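Local coordinates for glycoside hydrolase family 88 protein (Bacteroides vulgatus, PDB 4Q88) that is probably a hydrolase of glycoside hydrolase family 88, although its own substrate and reaction have not been established, at residues Arg210-Ala215 against Gln241-Ser246; Tyr280-Gly285 against Ser297-Lys302. All coordinates share one frame; numbering follows the deposited sequence.

Interaction 1: residues Arg210-Ala215 against Gln241-Ser246; sequences RGDGWA and QTMAKS
Met243, present as selenomethionine, reaches across from helix 233-249 with its terminal methyl and meets Asp212 and Ala215 on helix 209-225. CE makes the closest contacts. It lies 3.5 Å from Asp212 OD1, 3.7 Å from the backbone O of Asp212 and 4.1 Å from Ala215 CB, so a single methyl group touches a carboxylate oxygen, a main-chain carbonyl oxygen and an apolar methyl. The side chain leaves its helix with CG anti to the carbonyl carbon, continues extended through chi2, and then bends at the selenium (chi3 69°). That last turn carries CE toward the aspartate, whereas SE itself remains 5.2 Å from Asp212 OD1. Asp212 has its CG beside the backbone N (chi1 -77°), and its side chain crosses that of Met243 obliquely, with OD1 as the oxygen nearer the methyl. The same OD1 accepts a hydrogen bond from Tyr187 N on strand 186-187, its polar partner outside the segments; the methyl is only a van der Waals neighbour. A methyl carried by selenium may be slightly polarised toward such oxygens, but the contact is packing and not a hydrogen bond. Ala215, three residues further along the same helix, presents CB as a small apolar surface next to the methyl. All three residues are buried, and the Met243 side chain also touches Phe216 and Phe219 of helix 209-225, while Tyr187 touches both Ala215 and Met243. The CA atoms of Asp212 and Met243 are 8.7 Å apart, a spacing bridged by one long side chain. Two successive helices, close to antiparallel here, packed through buried side chains are consistent with the (alpha/alpha)6 barrel expected for a family of the six-hairpin clan.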
ATOM      1  N   ARG A 210      -0.822  -0.491  10.168  1.00 15.54           N
ATOM      2  CA  ARG A 210      -1.155  -0.661   8.731  1.00 15.30           C
ATOM      3  C   ARG A 210      -1.204   0.737   8.078  1.00 14.54           C
ATOM      4  O   ARG A 210      -0.749   0.902   6.938  1.00 14.88           O
ATOM      5  CB  ARG A 210      -2.469  -1.443   8.541  1.00 16.50           C
ATOM      6  CG  ARG A 210      -2.927  -1.326   7.148  1.00 17.45           C
ATOM      7  CD  ARG A 210      -3.866  -2.430   6.721  1.00 18.53           C
ATOM      8  NE  ARG A 210      -5.197  -2.369   7.298  1.00 18.97           N
ATOM      9  CZ  ARG A 210      -5.772  -3.355   7.986  1.00 19.22           C
ATOM     10  NH1 ARG A 210      -7.050  -3.219   8.391  1.00 20.65           N
ATOM     11  NH2 ARG A 210      -5.118  -4.461   8.274  1.00 19.51           N
ATOM     12  N   GLY A 211      -1.659   1.761   8.795  1.00 14.43           N
ATOM     13  CA  GLY A 211      -1.702   3.153   8.262  1.00 13.12           C
ATOM     14  C   GLY A 211      -0.309   3.630   7.821  1.00 14.27           C
ATOM     15  O   GLY A 211      -0.099   4.137   6.697  1.00 16.67           O
ATOM     16  N   ASP A 212       0.650   3.532   8.720  1.00 14.45           N
ATOM     17  CA  ASP A 212       2.010   3.884   8.411  1.00 16.61           C
ATOM     18  C   ASP A 212       2.652   2.950   7.407  1.00 15.00           C
ATOM     19  O   ASP A 212       3.489   3.425   6.571  1.00 16.33           O
ATOM     20  CB  ASP A 212       2.866   4.075   9.645  1.00 16.06           C
ATOM     21  CG  ASP A 212       2.600   5.388  10.306  1.00 18.13           C
ATOM     22  OD1 ASP A 212       3.129   6.372   9.800  1.00 16.41           O
ATOM     23  OD2 ASP A 212       1.726   5.461  11.235  1.00 17.23           O
ATOM     24  N   GLY A 213       2.243   1.692   7.394  1.00 14.83           N
ATOM     25  CA  GLY A 213       2.659   0.773   6.307  1.00 16.37           C
ATOM     26  C   GLY A 213       2.227   1.274   4.943  1.00 16.38           C
ATOM     27  O   GLY A 213       3.015   1.290   3.992  1.00 14.83           O
ATOM     28  N   TRP A 214       0.950   1.661   4.838  1.00 16.16           N
ATOM     29  CA  TRP A 214       0.463   2.200   3.564  1.00 17.63           C
ATOM     30  C   TRP A 214       1.349   3.387   3.124  1.00 17.94           C
ATOM     31  O   TRP A 214       1.818   3.457   1.965  1.00 17.80           O
ATOM     32  CB  TRP A 214      -0.992   2.674   3.682  1.00 17.57           C
ATOM     33  CG  TRP A 214      -2.051   1.630   3.832  1.00 18.55           C
ATOM     34  CD1 TRP A 214      -3.063   1.652   4.755  1.00 18.51           C
ATOM     35  CD2 TRP A 214      -2.277   0.447   3.036  1.00 16.54           C
ATOM     36  NE1 TRP A 214      -3.882   0.603   4.559  1.00 18.17           N
ATOM     37  CE2 TRP A 214      -3.396  -0.188   3.561  1.00 18.65           C
ATOM     38  CE3 TRP A 214      -1.622  -0.149   1.965  1.00 18.02           C
ATOM     39  CZ2 TRP A 214      -3.889  -1.365   3.042  1.00 18.10           C
ATOM     40  CZ3 TRP A 214      -2.119  -1.345   1.470  1.00 19.03           C
ATOM     41  CH2 TRP A 214      -3.242  -1.916   1.996  1.00 18.63           C
ATOM     42  N   ALA A 215       1.635   4.307   4.054  1.00 15.80           N
ATOM     43  CA  ALA A 215       2.382   5.491   3.725  1.00 16.44           C
ATOM     44  C   ALA A 215       3.810   5.171   3.280  1.00 15.51           C
ATOM     45  O   ALA A 215       4.287   5.684   2.246  1.00 16.32           O
ATOM     46  CB  ALA A 215       2.413   6.480   4.918  1.00 15.99           C
ATOM     47  N   GLN A 241      13.338   8.187   4.136  1.00 17.32           N
ATOM     48  CA  GLN A 241      14.454   7.851   4.998  1.00 19.04           C
ATOM     49  C   GLN A 241      14.150   8.093   6.478  1.00 17.46           C
ATOM     50  O   GLN A 241      14.564   7.305   7.340  1.00 17.56           O
ATOM     51  CB  GLN A 241      15.695   8.609   4.579  1.00 19.97           C
ATOM     52  CG  GLN A 241      16.220   8.116   3.240  1.00 20.40           C
ATOM     53  CD  GLN A 241      17.334   9.007   2.705  1.00 22.24           C
ATOM     54  OE1 GLN A 241      17.369  10.259   2.973  1.00 22.38           O
ATOM     55  NE2 GLN A 241      18.210   8.416   1.899  1.00 22.87           N
ATOM     56  N   THR A 242      13.466   9.198   6.770  1.00 17.96           N
ATOM     57  CA  THR A 242      13.073   9.476   8.170  1.00 17.31           C
ATOM     58  C   THR A 242      12.077   8.489   8.701  1.00 17.25           C
ATOM     59  O   THR A 242      12.189   8.026   9.846  1.00 18.11           O
ATOM     60  CB  THR A 242      12.478  10.865   8.235  1.00 18.28           C
ATOM     61  OG1 THR A 242      13.431  11.823   7.754  1.00 20.44           O
ATOM     62  CG2 THR A 242      12.080  11.215   9.643  1.00 19.28           C
HETATM   63  N   MSE A 243      11.068   8.124   7.890  1.00 16.49           N
HETATM   64  CA  MSE A 243      10.138   7.112   8.319  1.00 15.59           C
HETATM   65  C   MSE A 243      10.823   5.793   8.534  1.00 16.53           C
HETATM   66  O   MSE A 243      10.528   5.068   9.480  1.00 16.09           O
HETATM   67  CB  MSE A 243       9.001   6.873   7.290  1.00 15.50           C
HETATM   68  CG  MSE A 243       8.115   8.082   7.080  1.00 15.31           C
HETATM   69 SE   MSE A 243       6.564   7.516   6.003  0.70 19.26          SE
HETATM   70  CE  MSE A 243       5.666   6.361   7.330  1.00 17.96           C
ATOM     71  N   ALA A 244      11.790   5.460   7.685  1.00 16.13           N
ATOM     72  CA  ALA A 244      12.506   4.194   7.840  1.00 16.94           C
ATOM     73  C   ALA A 244      13.158   4.089   9.225  1.00 16.60           C
ATOM     74  O   ALA A 244      13.081   3.035   9.900  1.00 16.95           O
ATOM     75  CB  ALA A 244      13.594   4.031   6.751  1.00 18.80           C
ATOM     76  N   LYS A 245      13.777   5.166   9.637  1.00 17.26           N
ATOM     77  CA  LYS A 245      14.437   5.195  10.911  1.00 18.06           C
ATOM     78  C   LYS A 245      13.371   5.064  12.077  1.00 18.02           C
ATOM     79  O   LYS A 245      13.593   4.299  13.067  1.00 16.97           O
ATOM     80  CB  LYS A 245      15.223   6.468  11.054  1.00 20.22           C
ATOM     81  CG  LYS A 245      16.091   6.472  12.287  1.00 26.13           C
ATOM     82  CD  LYS A 245      17.126   7.582  12.264  1.00 31.87           C
ATOM     83  CE  LYS A 245      18.047   7.443  13.472  1.00 37.89           C
ATOM     84  NZ  LYS A 245      18.926   8.642  13.607  1.00 40.51           N
ATOM     85  N   SER A 246      12.282   5.828  11.991  1.00 16.78           N
ATOM     86  CA  SER A 246      11.256   5.773  13.048  0.60 17.16           C
ATOM     87  C   SER A 246      10.567   4.412  13.128  1.00 18.08           C
ATOM     88  O   SER A 246      10.232   3.871  14.248  1.00 18.73           O
ATOM     89  CB  SER A 246      10.265   6.884  12.821  0.60 17.46           C
ATOM     90  OG  SER A 246      10.937   8.123  12.867  0.60 18.31           O
TER

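Interaction 2: residues Tyr280-Gly285 against Ser297-Lys302; sequences YGFLWG and SPIVEK
Val300 has CG1 anti to its carbonyl carbon and beside the backbone N (chi1 -59°), which directs this methyl at Phe282 and Leu283, while Ile299 sets CG2 anti to the backbone N, a torsion that places CG2 over the Phe282 ring. These torsions join helix 272-287 to helix 293-311, two consecutive antiparallel helices of the (alpha/alpha)6 barrel fold expected for this family. The axes of the short segments approach to 9.7 Å, with 140° between their N-to-C directions, roughly antiparallel but clearly splayed, and are bridged by side chains alone. Phe282 and Val300 face each other most directly, their CA atoms 6.7 Å apart. The ring of Phe282 offers one face to Ile299: CG2 sits 4.1 Å from the ring centroid and 19° off the ring normal, displaced toward the rim and nearest to CE2. This is a CH-pi contact over the face, whereas Val300 CG1 approaches the ring obliquely and makes its close contact with the Phe282 methylene instead. The branched valine thus fits in beside the root of the phenylalanine. Leu283 brings its CD2 methyl to Val300 CB and CG2, both 3.9 Å away, so one branch of the leucine lies across the valine. The closest contacts between the two segments are all between apolar atoms. Beyond the pair, Phe282 meets Phe216 edge-to-face and touches Trp257, which also borders Ile299, while Leu283 rests on Phe357 of helix 341-358. A salt bridge from Glu301 to Arg354 links helix 293-311 to that same helix. The tightest approach between the two segments is that of Phe282 CB to Val300 CG1, at 3.4 Å.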
ATOM      1  N   TYR A 280       8.341  -4.585   2.695  1.00 17.99           N
ATOM      2  CA  TYR A 280       8.461  -4.156   1.308  1.00 18.67           C
ATOM      3  C   TYR A 280       9.242  -2.887   1.199  1.00 19.12           C
ATOM      4  O   TYR A 280      10.210  -2.749   0.399  1.00 18.07           O
ATOM      5  CB  TYR A 280       7.066  -3.982   0.645  1.00 18.67           C
ATOM      6  CG  TYR A 280       7.148  -3.302  -0.707  1.00 18.69           C
ATOM      7  CD1 TYR A 280       7.766  -3.945  -1.800  1.00 20.16           C
ATOM      8  CD2 TYR A 280       6.702  -1.997  -0.889  1.00 19.60           C
ATOM      9  CE1 TYR A 280       7.888  -3.297  -3.036  1.00 20.84           C
ATOM     10  CE2 TYR A 280       6.839  -1.351  -2.147  1.00 21.19           C
ATOM     11  CZ  TYR A 280       7.406  -2.009  -3.196  1.00 20.87           C
ATOM     12  OH  TYR A 280       7.542  -1.378  -4.402  1.00 22.36           O
ATOM     13  N   GLY A 281       8.874  -1.906   2.004  1.00 18.33           N
ATOM     14  CA  GLY A 281       9.513  -0.605   1.908  1.00 18.34           C
ATOM     15  C   GLY A 281      11.000  -0.659   2.265  1.00 18.80           C
ATOM     16  O   GLY A 281      11.838  -0.039   1.564  1.00 17.42           O
ATOM     17  N   PHE A 282      11.349  -1.432   3.289  1.00 18.68           N
ATOM     18  CA  PHE A 282      12.748  -1.514   3.715  1.00 18.65           C
ATOM     19  C   PHE A 282      13.575  -2.246   2.629  1.00 19.34           C
ATOM     20  O   PHE A 282      14.635  -1.811   2.250  1.00 19.59           O
ATOM     21  CB  PHE A 282      12.862  -2.283   5.027  1.00 19.45           C
ATOM     22  CG  PHE A 282      12.478  -1.472   6.257  1.00 18.34           C
ATOM     23  CD1 PHE A 282      13.224  -0.396   6.616  1.00 19.87           C
ATOM     24  CD2 PHE A 282      11.450  -1.857   7.071  1.00 18.82           C
ATOM     25  CE1 PHE A 282      12.949   0.336   7.753  1.00 19.74           C
ATOM     26  CE2 PHE A 282      11.188  -1.146   8.236  1.00 18.45           C
ATOM     27  CZ  PHE A 282      11.914  -0.037   8.552  1.00 18.68           C
ATOM     28  N   LEU A 283      13.037  -3.350   2.128  1.00 19.25           N
ATOM     29  CA  LEU A 283      13.755  -4.118   1.079  1.00 19.74           C
ATOM     30  C   LEU A 283      13.941  -3.231  -0.169  1.00 19.13           C
ATOM     31  O   LEU A 283      15.043  -3.186  -0.736  1.00 21.04           O
ATOM     32  CB  LEU A 283      12.997  -5.391   0.764  1.00 20.23           C
ATOM     33  CG  LEU A 283      13.039  -6.484   1.823  1.00 20.98           C
ATOM     34  CD1 LEU A 283      11.935  -7.483   1.495  1.00 21.62           C
ATOM     35  CD2 LEU A 283      14.429  -7.138   1.912  1.00 23.88           C
ATOM     36  N   TRP A 284      12.882  -2.549  -0.615  1.00 19.07           N
ATOM     37  CA  TRP A 284      12.961  -1.651  -1.791  1.00 19.91           C
ATOM     38  C   TRP A 284      14.039  -0.563  -1.570  1.00 20.19           C
ATOM     39  O   TRP A 284      14.915  -0.302  -2.441  1.00 21.70           O
ATOM     40  CB  TRP A 284      11.589  -1.016  -2.137  1.00 20.64           C
ATOM     41  CG  TRP A 284      11.713  -0.210  -3.356  1.00 20.39           C
ATOM     42  CD1 TRP A 284      11.630  -0.664  -4.636  1.00 22.31           C
ATOM     43  CD2 TRP A 284      12.066   1.170  -3.436  1.00 21.01           C
ATOM     44  NE1 TRP A 284      11.859   0.361  -5.517  1.00 22.90           N
ATOM     45  CE2 TRP A 284      12.204   1.479  -4.804  1.00 21.87           C
ATOM     46  CE3 TRP A 284      12.372   2.157  -2.478  1.00 21.24           C
ATOM     47  CZ2 TRP A 284      12.560   2.749  -5.247  1.00 24.68           C
ATOM     48  CZ3 TRP A 284      12.711   3.443  -2.940  1.00 22.13           C
ATOM     49  CH2 TRP A 284      12.819   3.700  -4.293  1.00 22.54           C
ATOM     50  N   GLY A 285      13.976   0.059  -0.393  1.00 20.52           N
ATOM     51  CA  GLY A 285      14.943   1.098  -0.016  1.00 22.18           C
ATOM     52  C   GLY A 285      16.393   0.629  -0.023  1.00 21.40           C
ATOM     53  O   GLY A 285      17.261   1.332  -0.506  1.00 22.23           O
ATOM     54  N   SER A 297      19.521  -4.098   7.104  1.00 29.40           N
ATOM     55  CA  SER A 297      19.415  -5.550   6.784  1.00 31.65           C
ATOM     56  C   SER A 297      18.974  -6.398   8.037  1.00 29.67           C
ATOM     57  O   SER A 297      18.149  -7.249   7.916  1.00 29.83           O
ATOM     58  CB  SER A 297      20.649  -6.086   5.978  1.00 32.72           C
ATOM     59  OG  SER A 297      20.756  -5.531   4.645  1.00 32.01           O
ATOM     60  N   PRO A 298      19.414  -6.093   9.254  1.00 29.09           N
ATOM     61  CA  PRO A 298      18.886  -6.790  10.440  1.00 29.38           C
ATOM     62  C   PRO A 298      17.368  -6.629  10.689  1.00 28.35           C
ATOM     63  O   PRO A 298      16.677  -7.545  11.173  1.00 25.96           O
ATOM     64  CB  PRO A 298      19.654  -6.166  11.600  1.00 31.34           C
ATOM     65  CG  PRO A 298      20.872  -5.578  10.974  1.00 33.27           C
ATOM     66  CD  PRO A 298      20.511  -5.171   9.592  1.00 35.11           C
ATOM     67  N   ILE A 299      16.861  -5.447  10.376  1.00 25.02           N
ATOM     68  CA  ILE A 299      15.417  -5.178  10.505  1.00 23.45           C
ATOM     69  C   ILE A 299      14.656  -6.077   9.513  1.00 22.11           C
ATOM     70  O   ILE A 299      13.634  -6.704   9.862  1.00 19.78           O
ATOM     71  CB  ILE A 299      15.116  -3.678  10.199  1.00 23.87           C
ATOM     72  CG1 ILE A 299      15.941  -2.779  11.090  1.00 23.98           C
ATOM     73  CG2 ILE A 299      13.633  -3.358  10.267  1.00 24.24           C
ATOM     74  CD1 ILE A 299      15.715  -2.895  12.575  1.00 24.59           C
ATOM     75  N   VAL A 300      15.129  -6.114   8.261  1.00 20.48           N
ATOM     76  CA  VAL A 300      14.450  -6.900   7.251  1.00 22.50           C
ATOM     77  C   VAL A 300      14.604  -8.396   7.529  1.00 22.16           C
ATOM     78  O   VAL A 300      13.686  -9.158   7.247  1.00 21.22           O
ATOM     79  CB  VAL A 300      14.832  -6.598   5.765  1.00 24.27           C
ATOM     80  CG1 VAL A 300      14.555  -5.156   5.418  1.00 26.86           C
ATOM     81  CG2 VAL A 300      16.234  -6.945   5.382  1.00 28.90           C
ATOM     82  N   GLU A 301      15.726  -8.819   8.087  1.00 22.16           N
ATOM     83  CA  GLU A 301      15.873 -10.271   8.363  1.00 24.27           C
ATOM     84  C   GLU A 301      14.832 -10.716   9.409  1.00 22.76           C
ATOM     85  O   GLU A 301      14.174 -11.731   9.227  1.00 22.99           O
ATOM     86  CB  GLU A 301      17.284 -10.641   8.823  1.00 26.33           C
ATOM     87  CG  GLU A 301      18.350 -10.460   7.735  1.00 28.81           C
ATOM     88  CD  GLU A 301      18.060 -11.174   6.431  1.00 31.01           C
ATOM     89  OE1 GLU A 301      17.564 -12.326   6.461  1.00 30.77           O
ATOM     90  OE2 GLU A 301      18.328 -10.582   5.350  1.00 33.93           O
ATOM     91  N   LYS A 302      14.661  -9.928  10.468  1.00 21.76           N
ATOM     92  CA  LYS A 302      13.682 -10.266  11.514  0.60 23.58           C
ATOM     93  C   LYS A 302      12.262 -10.214  10.979  1.00 21.80           C
ATOM     94  O   LYS A 302      11.432 -11.068  11.314  1.00 21.68           O
ATOM     95  CB  LYS A 302      13.825  -9.340  12.714  0.60 24.82           C
ATOM     96  CG  LYS A 302      15.162  -9.459  13.434  0.60 28.88           C
ATOM     97  CD  LYS A 302      15.349  -8.327  14.448  0.60 31.13           C
ATOM     98  CE  LYS A 302      16.595  -8.515  15.299  0.60 36.21           C
ATOM     99  NZ  LYS A 302      17.871  -8.220  14.580  0.60 37.84           N
TER

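Both contacts are buried packing between successive helices, one pairing helix 209-225 with 233-249 and the other helix 272-287 with 293-311. Interaction 1 lies nearer the middle of the chain, about 11 Å from its centre against about 16 Å for interaction 2, where Ile299 is partly exposed. Their chemistry differs: in the first a selenomethionine methyl meets two oxygens and an alanine methyl, in the second aliphatic and aromatic side chains meet one another. The two centres are about 12 Å apart. Ala244 O packs against Phe282 CE1 at 3.5 Å, so helices 233-249 and 272-287, which follow each other in the chain, are in direct contact, and Phe216 of helix 209-225 touches both Met243 and Phe282.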